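Local structure of uncharacterized protein DSY3957 (Desulfitobacterium hafniense, 3HXL) at residues A[247-252]-A[268-273]; A[252-255]-A[259-262]; A[301-306]-A[311-316]; A[331-336]-A[340-345]. The protein is a phage tail sheath protein of the myovirus family, probably a building block of the contractile tube around the tail. All blocks are in the same frame, centred on the assembly; numbering follows the deposited sequence.

Overall arrangement
Contacts 1 and 2 both start from strand 246-255 and share G252; their centres lie about 12 Å apart, and the strand passes from the helix packing of contact 1 into the hairpin of contact 2. Contact 3 adjoins both. S248 O of contact 1 lies 2.7 Å from F312 N of contact 3, a probable hydrogen bond, and F314 of contact 3 packs on V253 of contact 2. These three contacts lie within the range of the subtilisin-like domain. Contact 4, on the path to helix 344-364, is about 19 Å from contact 1 and 18 Å from contact 3, centre to centre, touching both through N344. Contacts 2 and 4 do not touch; their nearest atoms are about 15 Å apart.

Contact 1 of 4, residues A[247-252]-A[268-273]; sequences ISVKNG and AWVAGA
V270, the one residue of 268-273 that meets I247 and V249, also borders the W269 ring: its CG2 lies in the plane of the indole, at the edge. One face of that ring carries A273 CB, 3.8 Å above the plane and displaced toward the rim. The indole also stacks with the ring of Y288, and NE1 is hydrogen-bonded to D289, so W269 is held by both its flat surface and its polar edge without touching segment 247-252. The contact itself is made by three branched aliphatic side chains. V249 CG2 comes closest, 3.7 Å from V270 CG2, and it also lies 4.1 Å from V270 CG1, so a single methyl of the strand meets both branches of the helix valine. The two valine side chains pass one another, running in opposing directions. With V270 CG1 set opposite the backbone N (chi1 178°), that branch is the one that reaches I247, whose CG2 is 4.2 Å away. Strand 246-255 belongs to the mixed sheet of the subtilisin-like domain and runs parallel to strand 232-236; helix 263-276 packs across it in an alpha/beta layer. V234 of strand 232-236 and F314 of strand 314-317 touch both V249 and V270, continuing the apolar layer around them. S248 points away from the helix, and its OG accepts a hydrogen bond from Y238 N. All three touching residues are buried and apolar, and the polar groups nearby are satisfied elsewhere (S248 by Y238, W269 by D289), which implies that helix and sheet adhere by van der Waals contact and exclusion of water.

Contact 2 of 4, residues A[252-255]-A[259-262]; sequences GVVL and TILT
L255 N donates to T259 O over 2.7 Å in a nearly straight bond (N-H...O 174°), approaching in the carbonyl plane. L261 N reaches V253 O at 2.8 Å, nearly along the C=O axis. The return bond from V253 N to L261 O is weak and bent to 131°. Beside it, G252 CA makes a CA-H...O contact of 3.1 Å with L261 O, an approach that a glycine, lacking a side chain, permits. The backbones thus form an antiparallel beta hairpin at the end of strand 246-255, in which V254 and I260 are a non-hydrogen-bonded pair. On their face of the sheet V254 CG2 packs against I260 CG1 at 4.2 Å. V253 and L261 occupy the other face, joined there by L255, whose CD2 lies 4.1 Å from L261 CD1. L255 lies alongside T259 and points the same way, with CD1 3.6 Å from T259 CB. OG1 of T259 sits beside its own backbone N (chi1 -56°), with CG2 opposite that N, and OG1 is hydrogen-bonded to D257 in the turn. R73 of helix 73-78 touches L255, T259 and L261, and Y288 packs on V253, L255 and L261.

Contact 3 of 4, residues A[301-306]-A[311-316]; sequences AQIIAA and EFLFTA
A306 O, in helix 300-308, accepts a bond from E311 N across the turn that leads out of the helix; the N...O distance is 3.0 Å, the N-H...O angle 154°, and the donor is tilted 29° from the carbonyl plane. Beyond this bond the chain of 311-316 runs extended past the helix, with E311, L313 and T315 pointing toward it. E311 CB lies 3.3 Å from the same carbonyl oxygen, A306 O, and its chain, extended beyond CG, carries the carboxylate alongside A306, with OE1 3.6 Å from A306 CB. That OE1 also forms a salt bridge with K250, so the charge beside the methyl group has its partner on strand 246-255. L313 carries its CG in the crowded position between backbone N and carbonyl carbon, and this delivers CD2 to A306 CB at 3.4 Å, a close fit for two methyl groups. Its other branch, CD1, is 4.3 Å from I303 CG2. One helical turn back from A306, I303 extends its CD1 to 3.8 Å from T315 OG1, the two side chains meeting at a slant. This hydroxyl is hydrogen-bonded to E324, so the methyl of I303 rests against an oxygen already engaged. F312 and F314 point away from helix 300-308, and both pack on V270 of helix 263-276 and on V323, while T315 pairs through its backbone with L322 of strand 320-323. Helix 300-308 flanks a two-stranded antiparallel hairpin, 314-317 with 320-323, and F312 bonds through its backbone with S248 and K250 of strand 246-255.

Contact 4 of 4, residues A[331-336]-A[340-345]; sequences TSFTAD and QFAKNR
Ahead of F333, whose ring meets A342, T331 sets its O 3.4 Å above one face of that ring, offset toward the rim, and this O accepts a weak hydrogen bond from F333 N. S332 is the centre of the inverse gamma turn that this bond closes, and its OG is hydrogen-bonded to D242. F333 then swings toward segment 340-345. Its CG sits beside the backbone N (chi1 -51°), which carries the ring across so that A342 CB meets it at the edge, near the plane, at 3.8 Å from both CE1 and CZ. The methyl therefore fits against the outer rim of the phenyl group. This irregular link follows the hairpin 314-317/320-323 and leads through a short 3-10 turn, 340-342, into helix 344-364 of the sheath C-terminal domain; K343 is at its N-cap position. Within the turn K343 N bonds Q340 O at 3.1 Å. Further along 331-336, D336 points away, yet its backbone O comes to 4.0 Å from F341 CE1, approaching the ring obliquely. N328 bonds F341 O through its ND2 and pairs with A342 through the backbone, while L330 packs on the F341 ring.

Contact 1 of 4, residues A[247-252]-A[268-273]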
loop_
_atom_site.group_PDB
_atom_site.type_symbol
_atom_site.label_atom_id
_atom_site.label_comp_id
_atom_site.label_asym_id
_atom_site.label_seq_id
_atom_site.Cartn_x
_atom_site.Cartn_y
_atom_site.Cartn_z
ATOM N N ILE A 247 9.476 -3.112 -9.179
ATOM C CA ILE A 247 10.530 -3.700 -8.365
ATOM C C ILE A 247 10.235 -5.193 -8.300
ATOM O O ILE A 247 9.094 -5.593 -8.070
ATOM C CB ILE A 247 10.540 -3.116 -6.926
ATOM C CG1 ILE A 247 10.913 -1.629 -6.979
ATOM C CG2 ILE A 247 11.527 -3.892 -6.059
ATOM C CD1 ILE A 247 10.628 -0.865 -5.677
ATOM N N SER A 248 11.255 -6.013 -8.523
ATOM C CA SER A 248 11.088 -7.469 -8.502
ATOM C C SER A 248 11.870 -8.147 -7.377
ATOM O O SER A 248 13.097 -8.235 -7.426
ATOM C CB SER A 248 11.524 -8.068 -9.845
ATOM O OG SER A 248 11.336 -9.474 -9.870
ATOM N N VAL A 249 11.145 -8.641 -6.378
ATOM C CA VAL A 249 11.752 -9.326 -5.235
ATOM C C VAL A 249 12.051 -10.774 -5.627
ATOM O O VAL A 249 11.149 -11.510 -6.029
ATOM C CB VAL A 249 10.799 -9.321 -4.022
ATOM C CG1 VAL A 249 11.481 -9.946 -2.814
ATOM C CG2 VAL A 249 10.354 -7.897 -3.719
ATOM N N LYS A 250 13.315 -11.176 -5.502
ATOM C CA LYS A 250 13.748 -12.523 -5.880
ATOM C C LYS A 250 13.578 -13.587 -4.803
ATOM O O LYS A 250 13.076 -14.689 -5.074
ATOM C CB LYS A 250 15.221 -12.494 -6.318
ATOM C CG LYS A 250 15.722 -13.794 -6.964
ATOM C CD LYS A 250 17.193 -13.693 -7.350
ATOM C CE LYS A 250 17.675 -14.933 -8.113
ATOM N NZ LYS A 250 16.964 -15.103 -9.422
ATOM N N ASN A 251 14.006 -13.269 -3.584
ATOM C CA ASN A 251 13.903 -14.223 -2.490
ATOM C C ASN A 251 13.119 -13.701 -1.290
ATOM O O ASN A 251 12.648 -12.560 -1.279
ATOM C CB ASN A 251 15.307 -14.707 -2.058
ATOM C CG ASN A 251 16.201 -13.586 -1.536
ATOM O OD1 ASN A 251 15.929 -12.407 -1.746
ATOM N ND2 ASN A 251 17.288 -13.961 -0.872
ATOM N N GLY A 252 12.969 -14.563 -0.293
ATOM C CA GLY A 252 12.242 -14.201 0.905
ATOM C C GLY A 252 13.172 -14.161 2.097
ATOM O O GLY A 252 14.398 -14.131 1.949
ATOM N N ALA A 268 5.216 -7.475 0.322
ATOM C CA ALA A 268 4.474 -6.628 1.259
ATOM C C ALA A 268 5.413 -5.660 1.974
ATOM O O ALA A 268 5.195 -4.444 1.961
ATOM C CB ALA A 268 3.739 -7.499 2.285
ATOM N N TRP A 269 6.450 -6.199 2.610
ATOM C CA TRP A 269 7.416 -5.352 3.314
ATOM C C TRP A 269 8.167 -4.450 2.342
ATOM O O TRP A 269 8.357 -3.261 2.603
ATOM C CB TRP A 269 8.434 -6.200 4.080
ATOM C CG TRP A 269 9.426 -5.375 4.855
ATOM C CD1 TRP A 269 9.287 -4.914 6.133
ATOM C CD2 TRP A 269 10.687 -4.887 4.387
ATOM N NE1 TRP A 269 10.387 -4.173 6.496
ATOM C CE2 TRP A 269 11.267 -4.144 5.445
ATOM C CE3 TRP A 269 11.394 -5.016 3.183
ATOM C CZ2 TRP A 269 12.511 -3.515 5.329
ATOM C CZ3 TRP A 269 12.639 -4.389 3.069
ATOM C CH2 TRP A 269 13.186 -3.653 4.143
ATOM N N VAL A 270 8.605 -5.010 1.218
ATOM C CA VAL A 270 9.344 -4.208 0.249
ATOM C C VAL A 270 8.532 -3.002 -0.223
ATOM O O VAL A 270 9.066 -1.896 -0.346
ATOM C CB VAL A 270 9.784 -5.049 -0.973
ATOM C CG1 VAL A 270 10.512 -4.166 -1.985
ATOM C CG2 VAL A 270 10.700 -6.165 -0.516
ATOM N N ALA A 271 7.242 -3.217 -0.472
ATOM C CA ALA A 271 6.357 -2.147 -0.922
ATOM C C ALA A 271 6.176 -1.118 0.187
ATOM O O ALA A 271 6.186 0.086 -0.062
ATOM C CB ALA A 271 5.005 -2.727 -1.320
ATOM N N GLY A 272 6.006 -1.606 1.411
ATOM C CA GLY A 272 5.830 -0.708 2.547
ATOM C C GLY A 272 7.083 0.101 2.804
ATOM O O GLY A 272 7.018 1.300 3.084
ATOM N N ALA A 273 8.234 -0.559 2.705
ATOM C CA ALA A 273 9.526 0.098 2.925
ATOM C C ALA A 273 9.832 1.137 1.856
ATOM O O ALA A 273 10.404 2.193 2.134
ATOM C CB ALA A 273 10.642 -0.953 2.968
#

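Contact 2 of 4, residues A[252-255]-A[259-262]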
loop_
_atom_site.group_PDB
_atom_site.type_symbol
_atom_site.label_atom_id
_atom_site.label_comp_id
_atom_site.label_asym_id
_atom_site.label_seq_id
_atom_site.Cartn_x
_atom_site.Cartn_y
_atom_site.Cartn_z
ATOM N N GLY A 252 12.969 -14.563 -0.293
ATOM C CA GLY A 252 12.242 -14.201 0.905
ATOM C C GLY A 252 13.172 -14.161 2.097
ATOM O O GLY A 252 14.398 -14.131 1.949
ATOM N N VAL A 253 12.589 -14.190 3.285
ATOM C CA VAL A 253 13.386 -14.128 4.493
ATOM C C VAL A 253 12.877 -15.063 5.570
ATOM O O VAL A 253 11.808 -15.663 5.443
ATOM C CB VAL A 253 13.389 -12.696 5.056
ATOM C CG1 VAL A 253 14.002 -11.738 4.040
ATOM C CG2 VAL A 253 11.962 -12.267 5.378
ATOM N N VAL A 254 13.669 -15.193 6.628
ATOM C CA VAL A 254 13.300 -16.017 7.763
ATOM C C VAL A 254 13.211 -15.061 8.937
ATOM O O VAL A 254 14.170 -14.343 9.236
ATOM C CB VAL A 254 14.357 -17.097 8.049
ATOM C CG1 VAL A 254 13.907 -17.959 9.214
ATOM C CG2 VAL A 254 14.565 -17.962 6.800
ATOM N N LEU A 255 12.048 -15.041 9.578
ATOM C CA LEU A 255 11.794 -14.158 10.707
ATOM C C LEU A 255 12.336 -14.710 12.024
ATOM O O LEU A 255 12.619 -15.903 12.143
ATOM C CB LEU A 255 10.290 -13.908 10.832
ATOM C CG LEU A 255 9.575 -13.335 9.600
ATOM C CD1 LEU A 255 8.124 -13.022 9.958
ATOM C CD2 LEU A 255 10.284 -12.071 9.128
ATOM N N THR A 259 9.275 -17.952 11.268
ATOM C CA THR A 259 8.463 -17.829 10.057
ATOM C C THR A 259 9.299 -17.659 8.789
ATOM O O THR A 259 10.207 -16.832 8.739
ATOM C CB THR A 259 7.509 -16.611 10.136
ATOM O OG1 THR A 259 6.684 -16.715 11.302
ATOM C CG2 THR A 259 6.621 -16.541 8.893
ATOM N N ILE A 260 8.988 -18.444 7.763
ATOM C CA ILE A 260 9.692 -18.333 6.495
ATOM C C ILE A 260 8.750 -17.644 5.517
ATOM O O ILE A 260 7.670 -18.153 5.224
ATOM C CB ILE A 260 10.075 -19.716 5.912
ATOM C CG1 ILE A 260 11.133 -20.396 6.789
ATOM C CG2 ILE A 260 10.608 -19.556 4.494
ATOM C CD1 ILE A 260 10.565 -21.142 7.973
ATOM N N LEU A 261 9.140 -16.476 5.021
ATOM C CA LEU A 261 8.302 -15.765 4.065
ATOM C C LEU A 261 8.857 -15.945 2.662
ATOM O O LEU A 261 10.060 -15.824 2.443
ATOM C CB LEU A 261 8.252 -14.275 4.405
ATOM C CG LEU A 261 7.671 -13.883 5.768
ATOM C CD1 LEU A 261 7.775 -12.361 5.927
ATOM C CD2 LEU A 261 6.212 -14.329 5.880
ATOM N N THR A 262 7.974 -16.240 1.715
ATOM C CA THR A 262 8.372 -16.419 0.325
ATOM C C THR A 262 8.640 -15.057 -0.298
ATOM O O THR A 262 8.382 -14.021 0.316
ATOM C CB THR A 262 7.256 -17.055 -0.506
ATOM O OG1 THR A 262 6.100 -16.211 -0.446
ATOM C CG2 THR A 262 6.910 -18.429 0.010
#

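Contact 3 of 4, residues A[301-306]-A[311-316]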
loop_
_atom_site.group_PDB
_atom_site.type_symbol
_atom_site.label_atom_id
_atom_site.label_comp_id
_atom_site.label_asym_id
_atom_site.label_seq_id
_atom_site.Cartn_x
_atom_site.Cartn_y
_atom_site.Cartn_z
ATOM N N ALA A 301 28.469 -15.167 -7.114
ATOM C CA ALA A 301 28.195 -15.128 -8.546
ATOM C C ALA A 301 26.700 -14.998 -8.824
ATOM O O ALA A 301 26.282 -14.273 -9.728
ATOM C CB ALA A 301 28.742 -16.386 -9.226
ATOM N N GLN A 302 25.892 -15.712 -8.055
ATOM C CA GLN A 302 24.450 -15.656 -8.247
ATOM C C GLN A 302 23.889 -14.281 -7.901
ATOM O O GLN A 302 22.951 -13.813 -8.537
ATOM C CB GLN A 302 23.761 -16.707 -7.391
ATOM C CG GLN A 302 24.155 -18.122 -7.729
ATOM C CD GLN A 302 23.436 -19.118 -6.854
ATOM O OE1 GLN A 302 23.479 -19.021 -5.630
ATOM N NE2 GLN A 302 22.768 -20.082 -7.477
ATOM N N ILE A 303 24.455 -13.639 -6.884
ATOM C CA ILE A 303 23.988 -12.313 -6.488
ATOM C C ILE A 303 24.288 -11.308 -7.598
ATOM O O ILE A 303 23.431 -10.510 -7.977
ATOM C CB ILE A 303 24.664 -11.856 -5.175
ATOM C CG1 ILE A 303 24.208 -12.757 -4.023
ATOM C CG2 ILE A 303 24.325 -10.393 -4.893
ATOM C CD1 ILE A 303 24.901 -12.485 -2.704
ATOM N N ILE A 304 25.510 -11.358 -8.119
ATOM C CA ILE A 304 25.927 -10.465 -9.188
ATOM C C ILE A 304 25.042 -10.639 -10.413
ATOM O O ILE A 304 24.609 -9.663 -11.025
ATOM C CB ILE A 304 27.403 -10.720 -9.567
ATOM C CG1 ILE A 304 28.293 -10.306 -8.393
ATOM C CG2 ILE A 304 27.767 -9.966 -10.848
ATOM C CD1 ILE A 304 29.772 -10.585 -8.586
ATOM N N ALA A 305 24.762 -11.887 -10.766
ATOM C CA ALA A 305 23.918 -12.166 -11.918
ATOM C C ALA A 305 22.516 -11.612 -11.686
ATOM O O ALA A 305 21.899 -11.056 -12.594
ATOM C CB ALA A 305 23.851 -13.668 -12.161
ATOM N N ALA A 306 22.020 -11.767 -10.461
ATOM C CA ALA A 306 20.685 -11.299 -10.104
ATOM C C ALA A 306 20.585 -9.779 -10.165
ATOM O O ALA A 306 19.591 -9.237 -10.646
ATOM C CB ALA A 306 20.324 -11.796 -8.709
ATOM N N GLU A 311 17.207 -7.542 -10.225
ATOM C CA GLU A 311 16.478 -8.132 -9.123
ATOM C C GLU A 311 16.752 -7.541 -7.741
ATOM O O GLU A 311 17.894 -7.245 -7.384
ATOM C CB GLU A 311 16.740 -9.635 -9.101
ATOM C CG GLU A 311 16.412 -10.296 -10.429
ATOM C CD GLU A 311 16.298 -11.797 -10.314
ATOM O OE1 GLU A 311 17.322 -12.492 -10.516
ATOM O OE2 GLU A 311 15.183 -12.273 -10.013
ATOM N N PHE A 312 15.671 -7.382 -6.979
ATOM C CA PHE A 312 15.714 -6.867 -5.613
ATOM C C PHE A 312 15.812 -8.144 -4.762
ATOM O O PHE A 312 14.909 -8.981 -4.786
ATOM C CB PHE A 312 14.414 -6.092 -5.325
ATOM C CG PHE A 312 14.398 -5.373 -3.996
ATOM C CD1 PHE A 312 14.287 -6.084 -2.804
ATOM C CD2 PHE A 312 14.501 -3.982 -3.941
ATOM C CE1 PHE A 312 14.282 -5.423 -1.572
ATOM C CE2 PHE A 312 14.497 -3.310 -2.717
ATOM C CZ PHE A 312 14.387 -4.032 -1.533
ATOM N N LEU A 313 16.911 -8.298 -4.029
ATOM C CA LEU A 313 17.111 -9.493 -3.223
ATOM C C LEU A 313 17.743 -9.222 -1.861
ATOM O O LEU A 313 18.412 -8.207 -1.663
ATOM C CB LEU A 313 17.993 -10.479 -3.992
ATOM C CG LEU A 313 19.405 -9.956 -4.275
ATOM C CD1 LEU A 313 20.391 -10.561 -3.274
ATOM C CD2 LEU A 313 19.812 -10.328 -5.688
ATOM N N PHE A 314 17.528 -10.155 -0.938
ATOM C CA PHE A 314 18.067 -10.063 0.413
ATOM C C PHE A 314 19.286 -10.958 0.549
ATOM O O PHE A 314 19.361 -12.023 -0.069
ATOM C CB PHE A 314 17.008 -10.507 1.427
ATOM C CG PHE A 314 15.757 -9.688 1.387
ATOM C CD1 PHE A 314 15.705 -8.444 2.011
ATOM C CD2 PHE A 314 14.637 -10.143 0.696
ATOM C CE1 PHE A 314 14.564 -7.661 1.936
ATOM C CE2 PHE A 314 13.488 -9.365 0.616
ATOM C CZ PHE A 314 13.448 -8.123 1.239
ATOM N N THR A 315 20.240 -10.516 1.361
ATOM C CA THR A 315 21.457 -11.273 1.612
ATOM C C THR A 315 21.632 -11.360 3.125
ATOM O O THR A 315 21.461 -10.363 3.836
ATOM C CB THR A 315 22.691 -10.573 0.982
ATOM O OG1 THR A 315 22.516 -10.488 -0.439
ATOM C CG2 THR A 315 23.967 -11.351 1.288
ATOM N N ALA A 316 21.951 -12.553 3.615
ATOM C CA ALA A 316 22.129 -12.760 5.052
ATOM C C ALA A 316 23.474 -12.217 5.520
ATOM O O ALA A 316 24.486 -12.391 4.847
ATOM C CB ALA A 316 22.020 -14.244 5.385
#

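Contact 4 of 4, residues A[331-336]-A[340-345]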
loop_
_atom_site.group_PDB
_atom_site.type_symbol
_atom_site.label_atom_id
_atom_site.label_comp_id
_atom_site.label_asym_id
_atom_site.label_seq_id
_atom_site.Cartn_x
_atom_site.Cartn_y
_atom_site.Cartn_z
ATOM N N THR A 331 16.857 -2.545 -16.669
ATOM C CA THR A 331 18.195 -2.998 -17.051
ATOM C C THR A 331 18.599 -2.537 -18.451
ATOM O O THR A 331 19.786 -2.483 -18.755
ATOM C CB THR A 331 18.344 -4.544 -17.014
ATOM O OG1 THR A 331 17.393 -5.142 -17.902
ATOM C CG2 THR A 331 18.130 -5.070 -15.606
ATOM N N SER A 332 17.624 -2.215 -19.300
ATOM C CA SER A 332 17.924 -1.755 -20.655
ATOM C C SER A 332 18.169 -0.252 -20.618
ATOM O O SER A 332 17.291 0.538 -20.946
ATOM C CB SER A 332 16.758 -2.058 -21.603
ATOM O OG SER A 332 16.476 -3.443 -21.625
ATOM N N PHE A 333 19.370 0.141 -20.223
ATOM C CA PHE A 333 19.695 1.549 -20.124
ATOM C C PHE A 333 19.988 2.188 -21.472
ATOM O O PHE A 333 20.518 1.545 -22.383
ATOM C CB PHE A 333 20.881 1.732 -19.177
ATOM C CG PHE A 333 20.700 1.050 -17.848
ATOM C CD1 PHE A 333 19.613 1.358 -17.036
ATOM C CD2 PHE A 333 21.611 0.090 -17.416
ATOM C CE1 PHE A 333 19.434 0.719 -15.809
ATOM C CE2 PHE A 333 21.443 -0.555 -16.191
ATOM C CZ PHE A 333 20.355 -0.242 -15.387
ATOM N N THR A 334 19.618 3.457 -21.594
ATOM C CA THR A 334 19.851 4.205 -22.818
ATOM C C THR A 334 20.493 5.532 -22.461
ATOM O O THR A 334 20.707 5.834 -21.287
ATOM C CB THR A 334 18.539 4.480 -23.577
ATOM O OG1 THR A 334 17.699 5.332 -22.789
ATOM C CG2 THR A 334 17.803 3.171 -23.859
ATOM N N ALA A 335 20.816 6.316 -23.481
ATOM C CA ALA A 335 21.428 7.616 -23.271
ATOM C C ALA A 335 20.510 8.491 -22.416
ATOM O O ALA A 335 20.964 9.124 -21.459
ATOM C CB ALA A 335 21.696 8.283 -24.608
ATOM N N ASP A 336 19.223 8.500 -22.758
ATOM C CA ASP A 336 18.215 9.292 -22.049
ATOM C C ASP A 336 17.765 8.704 -20.715
ATOM O O ASP A 336 17.194 9.411 -19.888
ATOM C CB ASP A 336 16.971 9.485 -22.925
ATOM C CG ASP A 336 17.217 10.406 -24.107
ATOM O OD1 ASP A 336 18.305 11.014 -24.182
ATOM O OD2 ASP A 336 16.311 10.530 -24.954
ATOM N N GLN A 340 21.283 5.206 -13.459
ATOM C CA GLN A 340 20.803 5.877 -12.257
ATOM C C GLN A 340 19.308 5.633 -12.050
ATOM O O GLN A 340 18.834 5.582 -10.914
ATOM C CB GLN A 340 21.086 7.387 -12.324
ATOM C CG GLN A 340 20.571 8.087 -13.570
ATOM C CD GLN A 340 21.600 8.135 -14.697
ATOM O OE1 GLN A 340 22.216 7.123 -15.043
ATOM N NE2 GLN A 340 21.783 9.321 -15.278
ATOM N N PHE A 341 18.563 5.472 -13.141
ATOM C CA PHE A 341 17.127 5.226 -13.038
ATOM C C PHE A 341 16.766 3.881 -12.408
ATOM O O PHE A 341 15.608 3.644 -12.055
ATOM C CB PHE A 341 16.453 5.346 -14.412
ATOM C CG PHE A 341 16.292 6.767 -14.883
ATOM C CD1 PHE A 341 17.340 7.433 -15.503
ATOM C CD2 PHE A 341 15.100 7.451 -14.669
ATOM C CE1 PHE A 341 17.206 8.768 -15.902
ATOM C CE2 PHE A 341 14.958 8.784 -15.064
ATOM C CZ PHE A 341 16.012 9.439 -15.680
ATOM N N ALA A 342 17.752 3.005 -12.259
ATOM C CA ALA A 342 17.516 1.694 -11.660
ATOM C C ALA A 342 17.509 1.771 -10.133
ATOM O O ALA A 342 17.068 0.840 -9.459
ATOM C CB ALA A 342 18.588 0.706 -12.122
ATOM N N LYS A 343 18.002 2.884 -9.593
ATOM C CA LYS A 343 18.062 3.080 -8.146
ATOM C C LYS A 343 16.744 3.653 -7.641
ATOM O O LYS A 343 16.295 4.704 -8.097
ATOM C CB LYS A 343 19.222 4.016 -7.795
ATOM C CG LYS A 343 20.586 3.485 -8.253
ATOM C CD LYS A 343 21.732 4.455 -7.967
ATOM C CE LYS A 343 23.063 3.902 -8.487
ATOM N NZ LYS A 343 24.206 4.838 -8.270
ATOM N N ASN A 344 16.130 2.968 -6.687
ATOM C CA ASN A 344 14.840 3.423 -6.183
ATOM C C ASN A 344 14.854 4.785 -5.502
ATOM O O ASN A 344 13.853 5.505 -5.540
ATOM C CB ASN A 344 14.226 2.343 -5.297
ATOM C CG ASN A 344 13.781 1.149 -6.113
ATOM O OD1 ASN A 344 13.171 1.324 -7.173
ATOM N ND2 ASN A 344 14.084 -0.067 -5.643
ATOM N N ARG A 345 15.980 5.158 -4.900
ATOM C CA ARG A 345 16.055 6.475 -4.275
ATOM C C ARG A 345 16.022 7.538 -5.374
ATOM O O ARG A 345 15.444 8.605 -5.195
ATOM C CB ARG A 345 17.338 6.637 -3.447
ATOM C CG ARG A 345 17.561 8.091 -3.022
ATOM C CD ARG A 345 18.566 8.224 -1.890
ATOM N NE ARG A 345 19.816 7.541 -2.175
ATOM C CZ ARG A 345 20.859 7.522 -1.351
ATOM N NH1 ARG A 345 20.795 8.160 -0.182
ATOM N NH2 ARG A 345 21.958 6.856 -1.694
#